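Local coordinates for RNA-binding protein RO60 (Deinococcus radiodurans, PDB 2NVO) that binds several small RNAs that accumulate during recovery from ultraviolet irradiation and contributes to the resistance of the bacterium to that irradiation, at residues Phe411-Arg416 against Ser435-Thr441; Asp370-Met375 against Tyr463-Glu467; Asp442-Leu448 against Val473-Leu479. All coordinates share one frame. Residue numbers count along the deposited sequence, not the author numbering.

Contact 1: residues Phe411-Arg416 against Ser435-Thr441; sequences FAEQFR and SVSFGGT. Unlike the reference sequence in segment 435-441: Val436 (reference Met).
Two extended pieces of backbone run antiparallel here, the turn between strands 405-411 and 415-417 and the loop 435-441, with Ala412 CA 3.9 Å from Phe438 CA and Phe411 CA 5.4 Å from Gly439 CA. Along the loop, Ser435 comes first: its side chain (chi1 t) points toward the turn, and its OG donates to Ser437 O at 2.6 Å and stands 3.4 Å from Glu413 OE2. A salt bridge joins Glu413 OE2 to Arg416 NH2 at 2.9 Å. Phe438 (phi/psi -142/169) points its CA-to-CB bond away from 411-416 and packs its ring on Ser372, while its CA meets Phe411 O at 3.5 Å. Gly439 N donates the one hydrogen bond between the segments, to Phe411 O, 2.9 Å and nearly linear at 174°. Finally Thr441 lies over one face of the Phe411 ring (Phe411 chi1 m): Thr441 CA is 4.2 Å from the ring centroid and 15° off the normal, a CH-pi contact. Thr441 OG1 is hydrogen-bonded to Asp370 OD2, consistent with the metal-binding role assigned by similarity. One backbone bond and a buried ring face thus anchor this loop, with the salt bridge of 411-416 on the exposed side by Ser435.

Contact 2: residues Asp370-Met375 against Tyr463-Glu467; sequences DVSGSM and YTDNE. With CA (calcium ion), chain B.
The MIDAS-like metal site of the VWFA-like domain is built where the loop 370-375 meets the end of strand 459-464. Asp370 N donates to Tyr463 O at 2.9 Å (166°), with Asp370 CA 5.1 Å from Thr464 CA. Asp370 OD1 accepts from Ser372 N at 3.1 Å, an Asx turn, and from Ser372 OG at 2.7 Å; Asp370 OD2 accepts from Thr464 OG1 at 2.8 Å and from Thr441. The sequence DVSGS fits the DxSxS signature of vWA domains, its serines, both chi1 p, aiming their hydroxyls at calcium: Ser372 OG 2.6 Å and Ser374 OG 2.5 Å from the ion. Glu467 OE2 at 2.4 Å and two waters, each at 2.5 Å, are the other ligands. One of these waters donates to Asp370 OD2 (2.6 Å) and Asp465 OD1 (2.5 Å), so both aspartates reach the ion through it. Ser374 OG donates to Asp465 OD2 at 2.6 Å. Met375 (m, m, m), in the 3-10 segment 373-375, brings SD to 3.3 Å from Asp465 N.

Contact 3: residues Asp442-Leu448 against Val473-Leu479; sequences DCAQPIL and VHPTVAL
Small side chains let two helix starts come close together: Ala444 CA is 4.1 Å from Pro475 CA, and Leu448 CA 5.7 Å from Ala478 CA. Each start is capped. Asp442, opening a type I turn to Gln445, accepts from Ala444 N through OD1 at 2.9 Å; His474, the N-cap of helix 475-486, accepts from Thr476 N through ND1 at 3.0 Å. Ala444 is the first bump. Its methyl fits among Val473, Pro475 and Ala478, with Ala444 CB 3.1 Å from Val473 O, 3.9 Å from Pro475 CG and 4.1 Å from Ala478 CB. In return, the ring of Pro475 leans on Cys443, CG to CB 4.0 Å. Ala478 CB fills the next hollow, bordered by Ala444, Ile447 and Leu448: it lies 3.8 Å from Ala444 O, 3.9 Å from Ile447 CB and 3.9 Å from Leu448 CD2. Ile447 (m, t) extends past it until its CD1 meets Leu479 CD2 at 3.7 Å, while Leu448 (m, t) reaches Val473, CD2 to CG1 4.2 Å. No direct hydrogen bond joins the segments. Water bridges do so instead: one water donates to Asp442 OD1 (2.6 Å) and Val473 O (2.8 Å), another donates to Asp442 OD2 (2.6 Å) and accepts from Val473 N (3.0 Å). The packing is that of adjacent helices in an alpha/beta vWA fold. Both pack on the central sheet: Cys443 and Ile447 touch strands 459-464 and 491-496, while Pro475 and Leu479 rest on Leu492 and on Met512 of strand 512-517.

All three contacts belong to the VWFA-like domain that closes the ring of the monomer. Contact 2 spans the longest interval of sequence, enclosing both segments of contact 1; contact 3 opens directly after contact 1, its segments alternating with those of contact 2. The centres of contacts 1 and 2 are 10 Å apart, joined by Thr441 OG1 to Asp370 OD2 at 2.6 Å, a probable hydrogen bond. Contact 3 is 16 Å from contact 1, centre to centre, touching it through Phe411 CE1 on Asp442 O (3.1 Å) and Phe415 CZ on Pro446 CA (3.6 Å). Contacts 2 and 3, 18 Å apart between centres, do not touch; contact 1 and strand 459-464 link them.

Contact 1: residues Phe411-Arg416 against Ser435-Thr441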
loop_
_atom_site.group_PDB
_atom_site.type_symbol
_atom_site.label_atom_id
_atom_site.label_comp_id
_atom_site.label_asym_id
_atom_site.label_seq_id
_atom_site.Cartn_x
_atom_site.Cartn_y
_atom_site.Cartn_z
ATOM N N PHE A 411 3.618 -24.567 -15.255
ATOM C CA PHE A 411 4.009 -24.636 -16.657
ATOM C C PHE A 411 5.267 -25.526 -16.768
ATOM O O PHE A 411 6.359 -25.066 -17.118
ATOM C CB PHE A 411 4.310 -23.237 -17.206
ATOM C CG PHE A 411 3.127 -22.267 -17.190
ATOM C CD1 PHE A 411 2.282 -22.145 -18.296
ATOM C CD2 PHE A 411 2.897 -21.440 -16.102
ATOM C CE1 PHE A 411 1.254 -21.241 -18.291
ATOM C CE2 PHE A 411 1.852 -20.531 -16.098
ATOM C CZ PHE A 411 1.035 -20.435 -17.196
ATOM N N ALA A 412 5.101 -26.796 -16.442
ATOM C CA ALA A 412 6.217 -27.731 -16.329
ATOM C C ALA A 412 6.479 -28.498 -17.625
ATOM O O ALA A 412 6.235 -27.977 -18.716
ATOM C CB ALA A 412 5.991 -28.671 -15.152
ATOM N N GLU A 413 7.018 -29.715 -17.506
ATOM C CA GLU A 413 7.151 -30.634 -18.645
ATOM C C GLU A 413 5.909 -30.481 -19.515
ATOM O O GLU A 413 5.971 -30.220 -20.719
ATOM C CB GLU A 413 7.242 -32.090 -18.158
ATOM C CG GLU A 413 7.902 -32.275 -16.795
ATOM C CD GLU A 413 6.925 -32.168 -15.629
ATOM O OE1 GLU A 413 5.742 -32.541 -15.803
ATOM O OE2 GLU A 413 7.349 -31.723 -14.534
ATOM N N GLN A 414 4.765 -30.625 -18.873
ATOM C CA GLN A 414 3.525 -30.175 -19.458
ATOM C C GLN A 414 2.750 -29.421 -18.396
ATOM O O GLN A 414 3.160 -29.373 -17.234
ATOM C CB GLN A 414 2.721 -31.360 -19.984
ATOM C CG GLN A 414 2.947 -32.636 -19.232
ATOM C CD GLN A 414 3.016 -33.818 -20.175
ATOM O OE1 GLN A 414 2.871 -33.662 -21.392
ATOM N NE2 GLN A 414 3.248 -35.008 -19.623
ATOM N N PHE A 415 1.641 -28.821 -18.804
ATOM C CA PHE A 415 0.810 -28.057 -17.891
ATOM C C PHE A 415 0.117 -29.003 -16.947
ATOM O O PHE A 415 -0.721 -29.804 -17.357
ATOM C CB PHE A 415 -0.206 -27.216 -18.659
ATOM C CG PHE A 415 -0.881 -26.185 -17.816
ATOM C CD1 PHE A 415 -0.204 -25.023 -17.450
ATOM C CD2 PHE A 415 -2.177 -26.374 -17.372
ATOM C CE1 PHE A 415 -0.820 -24.069 -16.670
ATOM C CE2 PHE A 415 -2.810 -25.424 -16.594
ATOM C CZ PHE A 415 -2.127 -24.263 -16.235
ATOM N N ARG A 416 0.476 -28.942 -15.679
ATOM C CA ARG A 416 0.033 -29.972 -14.760
ATOM C C ARG A 416 -0.138 -29.410 -13.369
ATOM O O ARG A 416 0.338 -28.315 -13.080
ATOM C CB ARG A 416 1.054 -31.107 -14.719
ATOM C CG ARG A 416 2.384 -30.689 -14.120
ATOM C CD ARG A 416 3.164 -31.885 -13.629
ATOM N NE ARG A 416 4.551 -31.538 -13.337
ATOM C CZ ARG A 416 4.985 -31.127 -12.152
ATOM N NH1 ARG A 416 4.144 -30.997 -11.132
ATOM N NH2 ARG A 416 6.270 -30.843 -11.991
ATOM N N SER A 435 10.622 -26.853 -11.270
ATOM C CA SER A 435 10.749 -28.015 -12.111
ATOM C C SER A 435 11.871 -27.757 -13.100
ATOM O O SER A 435 11.826 -26.793 -13.860
ATOM C CB SER A 435 9.424 -28.288 -12.828
ATOM O OG SER A 435 9.587 -29.274 -13.826
ATOM N N VAL A 436 12.877 -28.623 -13.076
ATOM C CA VAL A 436 14.000 -28.563 -14.015
ATOM C C VAL A 436 13.565 -28.498 -15.482
ATOM O O VAL A 436 14.180 -27.802 -16.288
ATOM C CB VAL A 436 14.941 -29.777 -13.838
ATOM C CG1 VAL A 436 16.118 -29.666 -14.782
ATOM C CG2 VAL A 436 15.413 -29.877 -12.402
ATOM N N SER A 437 12.512 -29.226 -15.837
ATOM C CA SER A 437 11.975 -29.121 -17.183
ATOM C C SER A 437 10.694 -28.313 -17.136
ATOM O O SER A 437 9.803 -28.569 -16.326
ATOM C CB SER A 437 11.749 -30.501 -17.808
ATOM O OG SER A 437 10.634 -31.141 -17.227
ATOM N N PHE A 438 10.605 -27.315 -17.994
ATOM C CA PHE A 438 9.495 -26.379 -17.921
ATOM C C PHE A 438 9.101 -26.042 -19.338
ATOM O O PHE A 438 9.818 -26.385 -20.279
ATOM C CB PHE A 438 9.918 -25.124 -17.148
ATOM C CG PHE A 438 11.140 -24.460 -17.717
ATOM C CD1 PHE A 438 11.030 -23.569 -18.759
ATOM C CD2 PHE A 438 12.399 -24.760 -17.222
ATOM C CE1 PHE A 438 12.163 -22.949 -19.300
ATOM C CE2 PHE A 438 13.540 -24.150 -17.755
ATOM C CZ PHE A 438 13.416 -23.240 -18.796
ATOM N N GLY A 439 7.962 -25.379 -19.494
ATOM C CA GLY A 439 7.531 -24.888 -20.786
ATOM C C GLY A 439 7.373 -23.385 -20.727
ATOM O O GLY A 439 7.604 -22.777 -19.693
ATOM N N GLY A 440 6.986 -22.788 -21.842
ATOM C CA GLY A 440 6.826 -21.353 -21.932
ATOM C C GLY A 440 5.719 -20.901 -21.001
ATOM O O GLY A 440 4.735 -21.610 -20.793
ATOM N N THR A 441 5.870 -19.715 -20.435
ATOM C CA THR A 441 4.845 -19.203 -19.537
ATOM C C THR A 441 3.697 -18.572 -20.348
ATOM O O THR A 441 3.624 -17.370 -20.519
ATOM C CB THR A 441 5.435 -18.250 -18.491
ATOM O OG1 THR A 441 6.347 -19.004 -17.680
ATOM C CG2 THR A 441 4.312 -17.709 -17.602
#

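Contact 2: residues Asp370-Met375 against Tyr463-Glu467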
loop_
_atom_site.group_PDB
_atom_site.type_symbol
_atom_site.label_atom_id
_atom_site.label_comp_id
_atom_site.label_asym_id
_atom_site.label_seq_id
_atom_site.Cartn_x
_atom_site.Cartn_y
_atom_site.Cartn_z
ATOM N N ASP A 370 4.602 -20.138 -12.928
ATOM C CA ASP A 370 5.874 -20.317 -13.609
ATOM C C ASP A 370 6.761 -21.120 -12.648
ATOM O O ASP A 370 6.941 -20.742 -11.482
ATOM C CB ASP A 370 6.462 -18.918 -13.909
ATOM C CG ASP A 370 7.675 -18.963 -14.851
ATOM O OD1 ASP A 370 8.501 -19.877 -14.709
ATOM O OD2 ASP A 370 7.792 -18.072 -15.717
ATOM N N VAL A 371 7.292 -22.245 -13.108
ATOM C CA VAL A 371 8.104 -23.117 -12.256
ATOM C C VAL A 371 9.548 -23.247 -12.752
ATOM O O VAL A 371 10.274 -24.130 -12.318
ATOM C CB VAL A 371 7.483 -24.555 -12.138
ATOM C CG1 VAL A 371 6.128 -24.500 -11.432
ATOM C CG2 VAL A 371 7.355 -25.207 -13.510
ATOM N N SER A 372 9.949 -22.377 -13.666
ATOM C CA SER A 372 11.294 -22.451 -14.234
ATOM C C SER A 372 12.328 -21.869 -13.274
ATOM O O SER A 372 11.972 -21.180 -12.308
ATOM C CB SER A 372 11.335 -21.706 -15.559
ATOM O OG SER A 372 11.025 -20.339 -15.373
ATOM N N GLY A 373 13.607 -22.136 -13.560
ATOM C CA GLY A 373 14.689 -21.786 -12.655
ATOM C C GLY A 373 14.865 -20.314 -12.320
ATOM O O GLY A 373 15.292 -19.973 -11.203
ATOM N N SER A 374 14.552 -19.435 -13.264
ATOM C CA SER A 374 14.737 -18.013 -13.006
ATOM C C SER A 374 13.805 -17.520 -11.884
ATOM O O SER A 374 14.062 -16.488 -11.280
ATOM C CB SER A 374 14.540 -17.185 -14.272
ATOM O OG SER A 374 13.188 -17.241 -14.706
ATOM N N MET A 375 12.751 -18.286 -11.589
ATOM C CA MET A 375 11.840 -17.921 -10.489
ATOM C C MET A 375 12.592 -17.896 -9.153
ATOM O O MET A 375 12.127 -17.307 -8.193
ATOM C CB MET A 375 10.629 -18.879 -10.426
ATOM C CG MET A 375 9.662 -18.722 -11.614
ATOM S SD MET A 375 8.839 -17.129 -11.727
ATOM C CE MET A 375 7.568 -17.283 -10.431
ATOM N N TYR A 463 1.397 -16.488 -12.107
ATOM C CA TYR A 463 2.536 -15.899 -11.428
ATOM C C TYR A 463 3.811 -16.182 -12.227
ATOM O O TYR A 463 4.126 -17.338 -12.510
ATOM C CB TYR A 463 2.656 -16.458 -10.007
ATOM C CG TYR A 463 1.684 -15.829 -9.040
ATOM C CD1 TYR A 463 1.934 -14.564 -8.513
ATOM C CD2 TYR A 463 0.523 -16.496 -8.641
ATOM C CE1 TYR A 463 1.049 -13.967 -7.612
ATOM C CE2 TYR A 463 -0.378 -15.909 -7.740
ATOM C CZ TYR A 463 -0.098 -14.650 -7.223
ATOM O OH TYR A 463 -0.966 -14.048 -6.333
ATOM N N THR A 464 4.544 -15.119 -12.562
ATOM C CA THR A 464 5.810 -15.251 -13.273
ATOM C C THR A 464 6.814 -14.227 -12.704
ATOM O O THR A 464 6.482 -13.483 -11.789
ATOM C CB THR A 464 5.624 -15.115 -14.811
ATOM O OG1 THR A 464 6.844 -15.470 -15.485
ATOM C CG2 THR A 464 5.232 -13.719 -15.196
ATOM N N ASP A 465 8.055 -14.244 -13.187
ATOM C CA ASP A 465 9.002 -13.231 -12.718
ATOM C C ASP A 465 8.893 -12.050 -13.665
ATOM O O ASP A 465 8.217 -11.056 -13.389
ATOM C CB ASP A 465 10.439 -13.764 -12.566
ATOM C CG ASP A 465 10.855 -14.739 -13.676
ATOM O OD1 ASP A 465 10.173 -14.862 -14.706
ATOM O OD2 ASP A 465 11.891 -15.393 -13.495
ATOM N N ASN A 466 9.501 -12.201 -14.836
ATOM C CA ASN A 466 9.330 -11.236 -15.877
ATOM C C ASN A 466 9.319 -11.900 -17.258
ATOM O O ASN A 466 9.798 -11.326 -18.205
ATOM C CB ASN A 466 10.405 -10.144 -15.747
ATOM C CG ASN A 466 11.823 -10.668 -15.963
ATOM O OD1 ASN A 466 12.058 -11.878 -16.028
ATOM N ND2 ASN A 466 12.778 -9.748 -16.086
ATOM N N GLU A 467 8.763 -13.112 -17.370
ATOM C CA GLU A 467 8.879 -13.862 -18.618
ATOM C C GLU A 467 7.594 -14.488 -19.141
ATOM O O GLU A 467 7.531 -15.705 -19.323
ATOM C CB GLU A 467 9.966 -14.940 -18.513
ATOM C CG GLU A 467 11.318 -14.385 -18.185
ATOM C CD GLU A 467 12.444 -15.354 -18.488
ATOM O OE1 GLU A 467 13.392 -14.929 -19.139
ATOM O OE2 GLU A 467 12.403 -16.529 -18.095
HETATM CA CA CA B . 12.103 -18.403 -16.672
HETATM O O HOH W 1 10.198 -17.109 -15.843
HETATM O O HOH W 2 10.834 -19.548 -18.457
#

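Contact 3: residues Asp442-Leu448 against Val473-Leu479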
loop_
_atom_site.group_PDB
_atom_site.type_symbol
_atom_site.label_atom_id
_atom_site.label_comp_id
_atom_site.label_asym_id
_atom_site.label_seq_id
_atom_site.Cartn_x
_atom_site.Cartn_y
_atom_site.Cartn_z
ATOM N N ASP A 442 2.793 -19.419 -20.835
ATOM C CA ASP A 442 1.728 -18.969 -21.731
ATOM C C ASP A 442 0.458 -18.688 -20.932
ATOM O O ASP A 442 -0.195 -19.626 -20.472
ATOM C CB ASP A 442 1.452 -20.066 -22.762
ATOM C CG ASP A 442 0.360 -19.703 -23.749
ATOM O OD1 ASP A 442 -0.283 -18.645 -23.632
ATOM O OD2 ASP A 442 0.140 -20.508 -24.673
ATOM N N CYS A 443 0.102 -17.414 -20.804
ATOM C CA CYS A 443 -1.003 -17.023 -19.941
ATOM C C CYS A 443 -2.359 -17.436 -20.499
ATOM O O CYS A 443 -3.357 -17.310 -19.812
ATOM C CB CYS A 443 -1.004 -15.514 -19.697
ATOM S SG CYS A 443 0.556 -14.833 -18.971
ATOM N N ALA A 444 -2.404 -17.886 -21.754
ATOM C CA ALA A 444 -3.662 -18.363 -22.321
ATOM C C ALA A 444 -3.924 -19.795 -21.885
ATOM O O ALA A 444 -5.073 -20.235 -21.757
ATOM C CB ALA A 444 -3.639 -18.270 -23.850
ATOM N N GLN A 445 -2.850 -20.518 -21.639
ATOM C CA GLN A 445 -2.912 -21.957 -21.471
ATOM C C GLN A 445 -3.728 -22.487 -20.260
ATOM O O GLN A 445 -4.416 -23.516 -20.374
ATOM C CB GLN A 445 -1.492 -22.520 -21.490
ATOM C CG GLN A 445 -1.427 -24.025 -21.373
ATOM C CD GLN A 445 -0.030 -24.558 -21.602
ATOM O OE1 GLN A 445 0.964 -23.851 -21.405
ATOM N NE2 GLN A 445 0.057 -25.811 -22.027
ATOM N N PRO A 446 -3.664 -21.802 -19.102
ATOM C CA PRO A 446 -4.492 -22.247 -17.974
ATOM C C PRO A 446 -5.974 -22.159 -18.329
ATOM O O PRO A 446 -6.756 -23.004 -17.883
ATOM C CB PRO A 446 -4.187 -21.221 -16.865
ATOM C CG PRO A 446 -2.824 -20.650 -17.223
ATOM C CD PRO A 446 -2.821 -20.635 -18.759
ATOM N N ILE A 447 -6.334 -21.143 -19.106
ATOM C CA ILE A 447 -7.722 -20.916 -19.480
ATOM C C ILE A 447 -8.185 -21.926 -20.522
ATOM O O ILE A 447 -9.307 -22.431 -20.458
ATOM C CB ILE A 447 -7.928 -19.497 -19.998
ATOM C CG1 ILE A 447 -7.401 -18.489 -18.980
ATOM C CG2 ILE A 447 -9.415 -19.232 -20.301
ATOM C CD1 ILE A 447 -7.143 -17.143 -19.565
ATOM N N LEU A 448 -7.326 -22.196 -21.498
ATOM C CA LEU A 448 -7.602 -23.241 -22.470
ATOM C C LEU A 448 -7.732 -24.589 -21.746
ATOM O O LEU A 448 -8.660 -25.361 -22.003
ATOM C CB LEU A 448 -6.495 -23.292 -23.522
ATOM C CG LEU A 448 -6.237 -22.063 -24.395
ATOM C CD1 LEU A 448 -4.967 -22.273 -25.197
ATOM C CD2 LEU A 448 -7.415 -21.759 -25.351
ATOM N N VAL A 473 -2.428 -18.927 -29.141
ATOM C CA VAL A 473 -3.728 -18.327 -28.823
ATOM C C VAL A 473 -3.576 -17.221 -27.789
ATOM O O VAL A 473 -2.902 -17.410 -26.778
ATOM C CB VAL A 473 -4.733 -19.384 -28.311
ATOM C CG1 VAL A 473 -6.071 -18.744 -28.023
ATOM C CG2 VAL A 473 -4.903 -20.503 -29.329
ATOM N N HIS A 474 -4.166 -16.060 -28.038
ATOM C CA HIS A 474 -4.071 -14.979 -27.068
ATOM C C HIS A 474 -5.046 -15.256 -25.933
ATOM O O HIS A 474 -6.102 -15.855 -26.157
ATOM C CB HIS A 474 -4.365 -13.623 -27.703
ATOM C CG HIS A 474 -4.014 -12.459 -26.821
ATOM N ND1 HIS A 474 -4.928 -11.853 -25.989
ATOM C CD2 HIS A 474 -2.842 -11.803 -26.633
ATOM C CE1 HIS A 474 -4.338 -10.870 -25.327
ATOM N NE2 HIS A 474 -3.074 -10.819 -25.705
ATOM N N PRO A 475 -4.686 -14.842 -24.707
ATOM C CA PRO A 475 -5.597 -15.030 -23.577
ATOM C C PRO A 475 -6.984 -14.429 -23.804
ATOM O O PRO A 475 -7.911 -14.930 -23.192
ATOM C CB PRO A 475 -4.883 -14.311 -22.431
ATOM C CG PRO A 475 -3.413 -14.500 -22.758
ATOM C CD PRO A 475 -3.359 -14.355 -24.276
ATOM N N THR A 476 -7.120 -13.377 -24.612
ATOM C CA THR A 476 -8.443 -12.793 -24.863
ATOM C C THR A 476 -9.358 -13.796 -25.573
ATOM O O THR A 476 -10.518 -13.959 -25.215
ATOM C CB THR A 476 -8.386 -11.451 -25.672
ATOM O OG1 THR A 476 -7.627 -11.617 -26.877
ATOM C CG2 THR A 476 -7.767 -10.342 -24.843
ATOM N N VAL A 477 -8.821 -14.448 -26.599
ATOM C CA VAL A 477 -9.525 -15.508 -27.311
ATOM C C VAL A 477 -9.822 -16.676 -26.367
ATOM O O VAL A 477 -10.942 -17.212 -26.342
ATOM C CB VAL A 477 -8.701 -15.980 -28.534
ATOM C CG1 VAL A 477 -9.230 -17.291 -29.084
ATOM C CG2 VAL A 477 -8.681 -14.903 -29.603
ATOM N N ALA A 478 -8.824 -17.043 -25.563
ATOM C CA ALA A 478 -9.001 -18.075 -24.545
ATOM C C ALA A 478 -10.180 -17.786 -23.628
ATOM O O ALA A 478 -11.008 -18.657 -23.389
ATOM C CB ALA A 478 -7.711 -18.270 -23.721
ATOM N N LEU A 479 -10.250 -16.568 -23.100
ATOM C CA LEU A 479 -11.321 -16.215 -22.180
ATOM C C LEU A 479 -12.703 -16.260 -22.848
ATOM O O LEU A 479 -13.684 -16.681 -22.223
ATOM C CB LEU A 479 -11.081 -14.839 -21.571
ATOM C CG LEU A 479 -9.953 -14.772 -20.527
ATOM C CD1 LEU A 479 -9.545 -13.326 -20.289
ATOM C CD2 LEU A 479 -10.416 -15.433 -19.231
HETATM O O HOH W 3 -1.688 -20.083 -26.494
HETATM O O HOH W 4 -0.514 -16.736 -25.414
HETATM O O HOH W 5 -10.650 -21.487 -22.892
#